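Local coordinates for protein mirolysin (PDB 6R7V) that is the latent zymogen of a zinc-dependent metallopeptidase of the pappalysin family of metzincins, and in its active form probably cleaves peptide bonds, at residues H211-R216 / R287-T292; T148-N153 / R297-I302; S43-P48 / A99-K104; Q72-D77 / T204-V209. The protein carries 1 engineered substitution. All coordinates share one frame; numbering follows the deposited sequence.

Interaction 1. Residues H211-R216 / R287-T292; sequences HWLDLR and RSLFDT. With ZN (zinc ion), chain D.
Leu289 CD1 lies 3.5 Å from Leu213 CA, pressed against the backbone where the zinc-binding helix ends. The same methyl is 4.0 Å from Asp214 CB. Leu213 in turn sends CD2 to the edge of the Phe290 ring, 3.6 Å from CE2 and near the ring plane. These two side chains cross at about a right angle. The side chains meet through carbon, by van der Waals packing.

The backbone of 211-216 sets these positions. Asp214 has positive phi (82°) and is the C-prime residue of a Schellman motif, with Leu215 N bonded to Gly210 O and Asp214 N to His211 O. His211, within this turn, binds the zinc ion through NE2 at 2.0 Å. Its ND1 donates to Leu215 O (2.8 Å), 18° out of the ring plane, which limits ring rotation on the side away from the metal. His207, His217 and Cys6 complete the metal site, the cysteine being the switch of the latent form. The Asp214 carboxylate has a salt bridge to Arg285 and a bond from Trp29.

The contact joins the end of helix 203-212 to the type I turn Ser288-Asp291, next to helix 280-288. Phe290 also packs on Ile45 and Ile47 of strand 45-55.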
# COMPACT_ATOMS: atom_id res chain seq x y z
N HIS A 211 1.21 2.92 -1.03
CA HIS A 211 2.43 3.59 -0.51
C HIS A 211 3.72 2.82 -0.82
O HIS A 211 4.73 3.44 -1.15
CB HIS A 211 2.36 3.74 1.01
CG HIS A 211 1.28 4.66 1.54
ND1 HIS A 211 1.17 5.98 1.15
CD2 HIS A 211 0.39 4.43 2.53
CE1 HIS A 211 0.22 6.51 1.91
NE2 HIS A 211 -0.26 5.63 2.76
N TRP A 212 3.68 1.49 -0.71
CA TRP A 212 4.87 0.68 -1.04
C TRP A 212 5.26 0.86 -2.53
O TRP A 212 6.44 0.67 -2.90
CB TRP A 212 4.53 -0.77 -0.69
CG TRP A 212 5.62 -1.75 -0.94
CD1 TRP A 212 6.73 -1.97 -0.18
CD2 TRP A 212 5.65 -2.70 -2.00
NE1 TRP A 212 7.48 -2.97 -0.73
CE2 TRP A 212 6.87 -3.41 -1.88
CE3 TRP A 212 4.80 -2.98 -3.07
CZ2 TRP A 212 7.22 -4.44 -2.78
CZ3 TRP A 212 5.15 -3.98 -3.96
CH2 TRP A 212 6.37 -4.68 -3.83
N LEU A 213 4.27 1.26 -3.38
CA LEU A 213 4.44 1.56 -4.78
C LEU A 213 4.49 3.09 -5.05
O LEU A 213 4.22 3.57 -6.16
CB LEU A 213 3.37 0.87 -5.63
CG LEU A 213 3.47 -0.67 -5.63
CD1 LEU A 213 2.31 -1.27 -6.37
CD2 LEU A 213 4.84 -1.16 -6.21
N ASP A 214 4.93 3.83 -4.03
CA ASP A 214 5.33 5.24 -4.12
C ASP A 214 4.19 6.26 -4.06
O ASP A 214 4.44 7.47 -4.23
CB ASP A 214 6.18 5.51 -5.40
CG ASP A 214 7.36 6.41 -5.17
OD1 ASP A 214 7.77 6.53 -4.02
OD2 ASP A 214 7.85 7.02 -6.15
N LEU A 215 2.96 5.82 -3.80
CA LEU A 215 1.87 6.80 -3.73
C LEU A 215 1.78 7.45 -2.37
O LEU A 215 2.05 6.80 -1.34
CB LEU A 215 0.52 6.15 -4.04
CG LEU A 215 0.39 5.47 -5.40
CD1 LEU A 215 -1.03 5.00 -5.61
CD2 LEU A 215 0.84 6.39 -6.55
N ARG A 216 1.31 8.69 -2.38
CA ARG A 216 1.08 9.47 -1.16
C ARG A 216 -0.39 9.68 -0.93
O ARG A 216 -1.21 9.66 -1.86
CB ARG A 216 1.73 10.85 -1.31
CG ARG A 216 3.23 10.78 -1.46
CD ARG A 216 3.79 12.16 -1.33
NE ARG A 216 5.19 12.19 -1.71
CZ ARG A 216 5.95 13.27 -1.57
NH1 ARG A 216 5.47 14.36 -1.00
NH2 ARG A 216 7.21 13.25 -1.99
N ARG A 287 3.87 1.89 -11.66
CA ARG A 287 4.55 1.02 -12.61
C ARG A 287 5.98 1.45 -12.91
O ARG A 287 6.82 0.61 -13.27
CB ARG A 287 3.78 0.98 -13.93
CG ARG A 287 2.40 0.31 -13.77
CD ARG A 287 1.68 0.28 -15.11
NE ARG A 287 2.41 -0.46 -16.15
CZ ARG A 287 2.45 -1.79 -16.24
NH1 ARG A 287 1.77 -2.55 -15.38
NH2 ARG A 287 3.17 -2.37 -17.20
N SER A 288 6.25 2.75 -12.73
CA SER A 288 7.58 3.31 -13.00
C SER A 288 8.67 2.67 -12.13
O SER A 288 9.84 2.63 -12.55
CB SER A 288 7.58 4.82 -12.83
OG SER A 288 7.55 5.22 -11.47
N LEU A 289 8.30 2.12 -10.97
CA LEU A 289 9.28 1.47 -10.07
C LEU A 289 9.83 0.19 -10.66
O LEU A 289 10.82 -0.33 -10.15
CB LEU A 289 8.64 1.17 -8.71
CG LEU A 289 8.09 2.35 -7.94
CD1 LEU A 289 7.34 1.88 -6.73
CD2 LEU A 289 9.19 3.30 -7.48
N PHE A 290 9.21 -0.30 -11.75
CA PHE A 290 9.65 -1.56 -12.34
C PHE A 290 10.35 -1.32 -13.67
O PHE A 290 10.55 -2.26 -14.43
CB PHE A 290 8.46 -2.50 -12.47
CG PHE A 290 7.85 -2.79 -11.13
CD1 PHE A 290 8.26 -3.90 -10.38
CD2 PHE A 290 6.84 -1.98 -10.61
CE1 PHE A 290 7.68 -4.18 -9.15
CE2 PHE A 290 6.26 -2.26 -9.37
CZ PHE A 290 6.70 -3.34 -8.64
N ASP A 291 10.76 -0.06 -13.95
CA ASP A 291 11.55 0.30 -15.13
C ASP A 291 12.66 -0.76 -15.25
O ASP A 291 13.37 -0.98 -14.28
CB ASP A 291 12.11 1.71 -14.92
CG ASP A 291 13.05 2.22 -15.98
OD1 ASP A 291 14.12 1.61 -16.16
OD2 ASP A 291 12.73 3.24 -16.60
N THR A 292 12.75 -1.46 -16.39
CA THR A 292 13.66 -2.62 -16.55
C THR A 292 15.16 -2.28 -16.43
O THR A 292 15.96 -3.20 -16.19
CB THR A 292 13.41 -3.35 -17.87
OG1 THR A 292 13.68 -2.45 -18.94
CG2 THR A 292 11.98 -3.89 -18.00
ZN ZN D . -1.71 5.92 4.16

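Interaction 2. Residues T148-N153 / R297-I302; sequences TRRYLN and RREMQI
Glu299 OE1 takes a hydrogen bond from Arg149 NE at 2.9 Å, with an N-H...O angle of 144°. The donor arrives on the anti side of the oxygen, 33° out of the carboxylate plane. Arg149 has a second conformer, and the bond holds for the one described. Arg150 NE lies 3.6 Å from Glu299 OE2, a longer salt bridge, and Arg150 CG also touches that oxygen. The Arg149 chain bends at chi3, whereas the Arg150 chain runs extended from CG to NE.

Met300 makes the apolar half. Its CG is anti to the backbone N (chi1 -175°). The chain stays extended through chi2 and bends at chi3, placing CE 3.5 Å from Tyr151 C. Met300 CG passes 3.7 Å from Arg150 O. Pro48 and Trp212 also border this side chain.

Two waters bridge the segments. One links Thr148 O to Arg297 NH1; the other donates to both Arg150 O and Met300 O, at 2.8 Å each. Arg297 also pairs with Asp180.

The contact ties the approach to strand 152-157 to the short, weakly bonded helix 299-302 near the C-terminus. A carboxylate shared by two arginines should be biased toward its ionised form, though the Arg149 arm of this network is less certain, while Met300 packs against the backbone of Arg150 and Tyr151.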
# COMPACT_ATOMS: atom_id res chain seq x y z
N THR A 148 13.72 -9.01 0.40
CA THR A 148 12.82 -7.94 -0.05
C THR A 148 13.06 -7.51 -1.51
O THR A 148 12.25 -6.74 -2.04
CB THR A 148 12.88 -6.74 0.89
OG1 THR A 148 14.22 -6.26 0.93
CG2 THR A 148 12.41 -7.09 2.28
N ARG A 149 14.13 -8.04 -2.14
CA ARG A 149 14.36 -7.74 -3.56
C ARG A 149 13.44 -8.61 -4.41
O ARG A 149 13.21 -8.31 -5.57
CB ARG A 149 15.81 -8.05 -3.95
CG ARG A 149 16.85 -7.35 -3.10
CD ARG A 149 18.28 -7.71 -3.50
NE ARG A 149 18.63 -7.32 -4.87
CZ ARG A 149 18.81 -6.07 -5.26
NH1 ARG A 149 18.62 -5.06 -4.42
NH2 ARG A 149 19.17 -5.81 -6.52
N ARG A 150 12.96 -9.73 -3.84
CA ARG A 150 12.19 -10.71 -4.59
C ARG A 150 10.75 -10.88 -4.13
O ARG A 150 9.94 -11.34 -4.93
CB ARG A 150 12.88 -12.06 -4.51
CG ARG A 150 14.22 -12.02 -5.27
CD ARG A 150 14.97 -13.31 -5.23
NE ARG A 150 16.40 -13.02 -5.31
CZ ARG A 150 17.36 -13.93 -5.31
NH1 ARG A 150 17.05 -15.22 -5.28
NH2 ARG A 150 18.63 -13.56 -5.35
N TYR A 151 10.45 -10.58 -2.87
CA TYR A 151 9.10 -10.77 -2.34
C TYR A 151 8.58 -9.50 -1.75
O TYR A 151 9.31 -8.75 -1.10
CB TYR A 151 9.10 -11.81 -1.18
CG TYR A 151 9.71 -13.15 -1.53
CD1 TYR A 151 8.90 -14.22 -1.93
CD2 TYR A 151 11.07 -13.40 -1.33
CE1 TYR A 151 9.45 -15.48 -2.17
CE2 TYR A 151 11.61 -14.67 -1.53
CZ TYR A 151 10.80 -15.70 -1.96
OH TYR A 151 11.35 -16.93 -2.20
N LEU A 152 7.27 -9.29 -1.91
CA LEU A 152 6.55 -8.30 -1.11
C LEU A 152 6.17 -9.00 0.18
O LEU A 152 5.43 -9.99 0.17
CB LEU A 152 5.31 -7.73 -1.80
CG LEU A 152 4.23 -7.06 -0.90
CD1 LEU A 152 4.77 -5.79 -0.19
CD2 LEU A 152 3.00 -6.65 -1.70
N ASN A 153 6.67 -8.47 1.30
CA ASN A 153 6.38 -8.97 2.63
C ASN A 153 5.23 -8.19 3.25
O ASN A 153 5.30 -6.96 3.34
CB ASN A 153 7.60 -8.82 3.54
CG ASN A 153 8.73 -9.72 3.20
OD1 ASN A 153 8.95 -10.77 3.83
ND2 ASN A 153 9.49 -9.37 2.18
N ARG A 297 12.43 -1.50 -8.06
CA ARG A 297 11.86 -2.82 -7.82
C ARG A 297 11.98 -3.72 -9.07
O ARG A 297 11.32 -4.75 -9.12
CB ARG A 297 10.40 -2.69 -7.35
CG ARG A 297 10.22 -1.75 -6.15
CD ARG A 297 8.90 -2.06 -5.40
NE ARG A 297 8.65 -1.19 -4.24
CZ ARG A 297 9.25 -1.34 -3.06
NH1 ARG A 297 10.20 -2.25 -2.90
NH2 ARG A 297 8.93 -0.55 -2.05
N ARG A 298 12.86 -3.39 -10.04
CA ARG A 298 12.98 -4.19 -11.27
C ARG A 298 13.39 -5.66 -11.02
O ARG A 298 12.94 -6.53 -11.76
CB ARG A 298 13.94 -3.54 -12.27
CG ARG A 298 15.40 -3.61 -11.86
CD ARG A 298 16.32 -2.77 -12.75
NE ARG A 298 17.71 -2.86 -12.29
CZ ARG A 298 18.26 -2.06 -11.37
NH1 ARG A 298 17.55 -1.10 -10.80
NH2 ARG A 298 19.53 -2.22 -11.03
N GLU A 299 14.23 -5.93 -9.99
CA GLU A 299 14.71 -7.29 -9.70
C GLU A 299 13.56 -8.23 -9.34
O GLU A 299 13.62 -9.43 -9.63
CB GLU A 299 15.75 -7.30 -8.58
CG GLU A 299 16.82 -8.37 -8.74
CD GLU A 299 16.86 -9.42 -7.65
OE1 GLU A 299 17.74 -9.32 -6.76
OE2 GLU A 299 16.02 -10.35 -7.68
N MET A 300 12.49 -7.68 -8.74
CA MET A 300 11.37 -8.49 -8.36
C MET A 300 10.76 -9.14 -9.60
O MET A 300 10.16 -10.21 -9.49
CB MET A 300 10.34 -7.62 -7.63
CG MET A 300 9.19 -8.41 -7.11
SD MET A 300 8.20 -7.39 -6.06
CE MET A 300 9.15 -7.49 -4.51
N GLN A 301 10.92 -8.52 -10.77
CA GLN A 301 10.35 -9.11 -11.97
C GLN A 301 11.18 -10.23 -12.57
O GLN A 301 10.63 -11.03 -13.33
CB GLN A 301 10.10 -8.03 -13.03
CG GLN A 301 9.10 -6.98 -12.53
CD GLN A 301 7.83 -7.61 -12.03
OE1 GLN A 301 7.05 -8.19 -12.82
NE2 GLN A 301 7.63 -7.57 -10.71
N ILE A 302 12.48 -10.29 -12.26
CA ILE A 302 13.38 -11.28 -12.88
C ILE A 302 12.99 -12.72 -12.46
O ILE A 302 12.88 -13.60 -13.31
CB ILE A 302 14.87 -10.98 -12.58
CG1 ILE A 302 15.29 -9.55 -13.06
CG2 ILE A 302 15.81 -12.05 -13.20
CD1 ILE A 302 15.14 -9.20 -14.55
O HOH W 1 11.36 -4.70 -4.23
O HOH W 2 10.72 -12.09 -7.55

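Interaction 3. Residues S43-P48 / A99-K104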
# COMPACT_ATOMS: atom_id res chain seq x y z
N SER A 43 4.27 -4.63 -20.05
CA SER A 43 3.54 -5.85 -19.74
C SER A 43 3.15 -5.95 -18.27
O SER A 43 3.48 -5.10 -17.45
CB SER A 43 4.33 -7.08 -20.14
OG SER A 43 5.61 -7.07 -19.53
N THR A 44 2.41 -7.01 -17.94
CA THR A 44 1.93 -7.24 -16.61
C THR A 44 3.09 -7.39 -15.64
O THR A 44 4.07 -8.09 -15.93
CB THR A 44 1.03 -8.47 -16.55
OG1 THR A 44 -0.05 -8.33 -17.48
CG2 THR A 44 0.42 -8.66 -15.17
N ILE A 45 3.01 -6.68 -14.50
CA ILE A 45 4.00 -6.74 -13.44
C ILE A 45 3.48 -7.74 -12.43
O ILE A 45 2.32 -7.63 -12.01
CB ILE A 45 4.20 -5.33 -12.83
CG1 ILE A 45 4.87 -4.40 -13.85
CG2 ILE A 45 4.98 -5.41 -11.51
CD1 ILE A 45 4.80 -2.91 -13.48
N LEU A 46 4.30 -8.74 -12.08
CA LEU A 46 3.89 -9.77 -11.12
C LEU A 46 4.67 -9.59 -9.82
O LEU A 46 5.89 -9.51 -9.83
CB LEU A 46 4.16 -11.16 -11.73
CG LEU A 46 3.92 -12.38 -10.82
CD1 LEU A 46 2.49 -12.42 -10.30
CD2 LEU A 46 4.23 -13.66 -11.59
N ILE A 47 3.94 -9.60 -8.72
CA ILE A 47 4.51 -9.44 -7.40
C ILE A 47 4.35 -10.71 -6.58
O ILE A 47 3.23 -10.99 -6.16
CB ILE A 47 3.81 -8.27 -6.65
CG1 ILE A 47 3.78 -6.95 -7.44
CG2 ILE A 47 4.42 -8.07 -5.23
CD1 ILE A 47 4.99 -6.32 -7.69
N PRO A 48 5.44 -11.45 -6.28
CA PRO A 48 5.36 -12.59 -5.33
C PRO A 48 5.14 -12.06 -3.94
O PRO A 48 5.82 -11.10 -3.53
CB PRO A 48 6.75 -13.24 -5.44
CG PRO A 48 7.37 -12.68 -6.72
CD PRO A 48 6.82 -11.26 -6.77
N ALA A 99 -3.84 -0.74 -13.11
CA ALA A 99 -2.40 -0.79 -12.88
C ALA A 99 -1.73 -1.91 -13.59
O ALA A 99 -0.52 -1.87 -13.76
CB ALA A 99 -2.10 -0.89 -11.38
N ASN A 100 -2.48 -2.96 -13.97
CA ASN A 100 -1.89 -4.11 -14.65
C ASN A 100 -0.72 -4.68 -13.82
O ASN A 100 0.37 -5.01 -14.32
CB ASN A 100 -1.49 -3.76 -16.09
CG ASN A 100 -1.02 -4.94 -16.92
OD1 ASN A 100 -1.38 -6.09 -16.67
ND2 ASN A 100 -0.19 -4.65 -17.91
N ILE A 101 -0.98 -4.79 -12.51
CA ILE A 101 -0.10 -5.40 -11.53
C ILE A 101 -0.88 -6.55 -10.91
O ILE A 101 -2.00 -6.35 -10.44
CB ILE A 101 0.35 -4.36 -10.46
CG1 ILE A 101 1.16 -3.23 -11.11
CG2 ILE A 101 1.18 -5.04 -9.36
CD1 ILE A 101 1.51 -2.04 -10.14
N GLU A 102 -0.25 -7.74 -10.89
CA GLU A 102 -0.78 -8.97 -10.28
C GLU A 102 -0.03 -9.34 -9.04
O GLU A 102 1.19 -9.14 -8.98
CB GLU A 102 -0.59 -10.16 -11.24
CG GLU A 102 -1.51 -10.29 -12.41
CD GLU A 102 -1.09 -11.40 -13.36
OE1 GLU A 102 -0.14 -12.16 -13.07
OE2 GLU A 102 -1.67 -11.44 -14.45
N PHE A 103 -0.69 -10.03 -8.12
CA PHE A 103 -0.12 -10.49 -6.86
C PHE A 103 -0.35 -11.96 -6.73
O PHE A 103 -1.45 -12.43 -7.03
CB PHE A 103 -0.77 -9.76 -5.67
CG PHE A 103 -0.58 -8.27 -5.68
CD1 PHE A 103 -1.40 -7.45 -6.45
CD2 PHE A 103 0.46 -7.68 -4.96
CE1 PHE A 103 -1.22 -6.06 -6.47
CE2 PHE A 103 0.67 -6.29 -5.01
CZ PHE A 103 -0.18 -5.49 -5.77
N LYS A 104 0.69 -12.71 -6.35
CA LYS A 104 0.51 -14.14 -6.14
C LYS A 104 1.27 -14.55 -4.92
O LYS A 104 2.43 -14.16 -4.76
CB LYS A 104 0.99 -14.99 -7.34
CG LYS A 104 0.20 -14.86 -8.62
CD LYS A 104 0.77 -15.78 -9.70
CE LYS A 104 0.27 -15.36 -11.05
NZ LYS A 104 0.71 -16.28 -12.13
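Asn100 CG is anti to its backbone N (chi1 -173°), and Thr44 OG1 is anti to its own carbonyl carbon (chi1 -56°). These rotations bring the two side chains together, crossing at about a right angle. Thr44 OG1 donates to Asn100 OD1 at 2.7 Å, 17° from the carbonyl plane. Thr44 CG2 also touches Asn100 OD1, and lies 3.6 Å from Glu102 OE2.

Beyond this pair the segments form parallel strands, Ile45 matched to Ile101 and Pro48 to Lys104. Ile45 N bonds to Asn100 O, Glu102 N to Ile45 O (2.8 Å), Ile47 N to Glu102 O (2.8 Å) and Lys104 N to Ile47 O (3.1 Å). Helix 64-77 connects the strands in a beta-alpha-beta unit, and its Leu74 packs on Phe103.

The isoleucines and Phe103 share one sheet face. Ile47 CG1 meets Ile101 CG2 at 3.8 Å, and Ile47 CB lies equally near Phe103 CD2, the two side chains running side by side. On the other face Leu46 CD1 rests on the extended Lys104 chain, 3.7 Å from CG.

At Pro48 the strand also bonds to Leu152 of strand 152-157. The faces differ in chemistry: one is a buried hydrocarbon layer, the other mixes leucine and proline with the charged Glu102 and Lys104.

Interaction 4. Residues Q72-D77 / T204-V209; sequences QVLNED and TATHAV. Engineered in segment 204-209: Ala208 (natural residue Glu). With ZN (zinc ion), chain D.
Thr206 OG1 donates to Asp77 OD2 at 2.7 Å, meeting the oxygen on its anti side, 16° out of the carboxylate plane. Thr206 OG1 is anti to the carbonyl carbon (chi1 -64°), which leaves the methyl CG2 anti to the backbone N and 3.7 Å from Asp77 CB. The threonine therefore touches the aspartate with both branches, and the side chains cross at about a right angle. Asp77 OD2 also forms a salt bridge with Arg203, a second partner for the buried carboxylate.

The helices 64-77 and 203-212 cross here, their local axes 9.6 Å apart at -59°. The second is the active-site helix of a metzincin zinc peptidase. On it His207 CB points away from helix 64-77; CG is anti to the backbone N, and NE2 binds the zinc ion at 2.0 Å. The neighbouring Ala208 is an engineered residue, glutamate in the natural sequence.

Leu74 CD2 reaches the active-site helix. It lies 3.8 Å from Thr206 CA and 4.1 Å from Val209 CG2, with Ala205 CB a little farther off. Leu74 and Thr206 slide past each other in opposite directions. Val73 CG1 also comes within 3.9 Å of Thr206 OG1, the two side chains crossing at about a right angle.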
# COMPACT_ATOMS: atom_id res chain seq x y z
N GLN A 72 -7.00 -11.72 -3.36
CA GLN A 72 -8.07 -11.51 -4.36
C GLN A 72 -8.40 -10.01 -4.50
O GLN A 72 -8.47 -9.49 -5.62
CB GLN A 72 -9.32 -12.27 -3.95
CG GLN A 72 -10.43 -12.18 -4.98
CD GLN A 72 -11.70 -12.88 -4.55
OE1 GLN A 72 -11.97 -13.10 -3.36
NE2 GLN A 72 -12.52 -13.24 -5.53
N VAL A 73 -8.54 -9.32 -3.36
CA VAL A 73 -8.84 -7.89 -3.39
C VAL A 73 -7.71 -7.10 -4.06
O VAL A 73 -7.98 -6.21 -4.88
CB VAL A 73 -9.09 -7.37 -1.95
CG1 VAL A 73 -9.12 -5.83 -1.91
CG2 VAL A 73 -10.41 -7.92 -1.38
N LEU A 74 -6.44 -7.42 -3.76
CA LEU A 74 -5.35 -6.69 -4.42
C LEU A 74 -5.40 -6.89 -5.92
O LEU A 74 -5.25 -5.94 -6.67
CB LEU A 74 -3.98 -7.10 -3.89
CG LEU A 74 -3.71 -6.82 -2.39
CD1 LEU A 74 -2.35 -7.38 -1.99
CD2 LEU A 74 -3.67 -5.30 -2.11
N ASN A 75 -5.67 -8.11 -6.36
CA ASN A 75 -5.76 -8.39 -7.80
C ASN A 75 -6.95 -7.70 -8.44
O ASN A 75 -6.84 -7.30 -9.59
CB ASN A 75 -5.78 -9.88 -8.05
CG ASN A 75 -4.38 -10.45 -7.94
OD1 ASN A 75 -3.48 -9.94 -8.58
ND2 ASN A 75 -4.16 -11.49 -7.16
N GLU A 76 -8.03 -7.49 -7.70
CA GLU A 76 -9.15 -6.72 -8.24
C GLU A 76 -8.80 -5.26 -8.34
O GLU A 76 -8.92 -4.65 -9.42
CB GLU A 76 -10.39 -6.85 -7.33
CG GLU A 76 -11.02 -8.23 -7.36
CD GLU A 76 -12.24 -8.37 -6.46
OE1 GLU A 76 -12.70 -7.37 -5.87
OE2 GLU A 76 -12.71 -9.52 -6.31
N ASP A 77 -8.32 -4.67 -7.22
CA ASP A 77 -8.11 -3.22 -7.22
C ASP A 77 -7.00 -2.76 -8.13
O ASP A 77 -7.12 -1.66 -8.70
CB ASP A 77 -7.85 -2.77 -5.78
CG ASP A 77 -9.05 -2.98 -4.84
OD1 ASP A 77 -10.16 -3.28 -5.34
OD2 ASP A 77 -8.88 -2.79 -3.61
N THR A 204 -7.50 -1.57 3.34
CA THR A 204 -6.37 -1.11 4.14
C THR A 204 -5.08 -1.57 3.43
O THR A 204 -4.13 -0.79 3.26
CB THR A 204 -6.46 -1.59 5.60
OG1 THR A 204 -7.68 -1.08 6.16
CG2 THR A 204 -5.29 -1.11 6.43
N ALA A 205 -5.06 -2.83 2.97
CA ALA A 205 -3.86 -3.29 2.26
C ALA A 205 -3.74 -2.67 0.87
O ALA A 205 -2.63 -2.42 0.45
CB ALA A 205 -3.85 -4.82 2.16
N THR A 206 -4.87 -2.43 0.16
CA THR A 206 -4.74 -1.76 -1.15
C THR A 206 -4.06 -0.40 -0.97
O THR A 206 -3.12 -0.06 -1.71
CB THR A 206 -6.13 -1.56 -1.78
OG1 THR A 206 -6.64 -2.88 -2.03
CG2 THR A 206 -6.07 -0.82 -3.13
N HIS A 207 -4.51 0.34 0.07
CA HIS A 207 -3.95 1.66 0.38
C HIS A 207 -2.45 1.54 0.75
O HIS A 207 -1.63 2.32 0.24
CB HIS A 207 -4.79 2.22 1.53
CG HIS A 207 -4.31 3.51 2.11
ND1 HIS A 207 -4.99 4.69 1.87
CD2 HIS A 207 -3.29 3.75 2.96
CE1 HIS A 207 -4.34 5.61 2.57
NE2 HIS A 207 -3.30 5.09 3.22
N ALA A 208 -2.10 0.58 1.63
CA ALA A 208 -0.71 0.42 2.08
C ALA A 208 0.17 0.01 0.93
O ALA A 208 1.31 0.50 0.82
CB ALA A 208 -0.62 -0.62 3.18
N VAL A 209 -0.30 -0.92 0.08
CA VAL A 209 0.50 -1.36 -1.08
C VAL A 209 0.69 -0.15 -2.03
O VAL A 209 1.77 -0.01 -2.62
CB VAL A 209 -0.12 -2.61 -1.77
CG1 VAL A 209 0.57 -2.95 -3.09
CG2 VAL A 209 -0.08 -3.81 -0.82
ZN ZN D . -1.71 5.92 4.16

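Interactions 1 and 4 share helix 203-212: interaction 4 lies on its body, interaction 1 at its C-terminal end, their centres about 15 Å apart. Each holds one zinc-binding histidine. Interactions 2 and 3 reach the same mixed sheet, through neighbouring strands 152-157 and 45-55, with centres about 11 Å apart. Bonds between contacts join them: Arg287 reaches Ser43 and Ala99, Arg297 reaches Leu289 and Trp212, Gln301 reaches Leu46, and Asn75 reaches Phe103. Along the chain interaction 3 closes before interactions 1 and 2 open; interaction 4 crosses both 3 and 2, and interaction 1 is nested within interaction 2. These contacts link the zinc-bearing helix to the sheet and the C-terminal region.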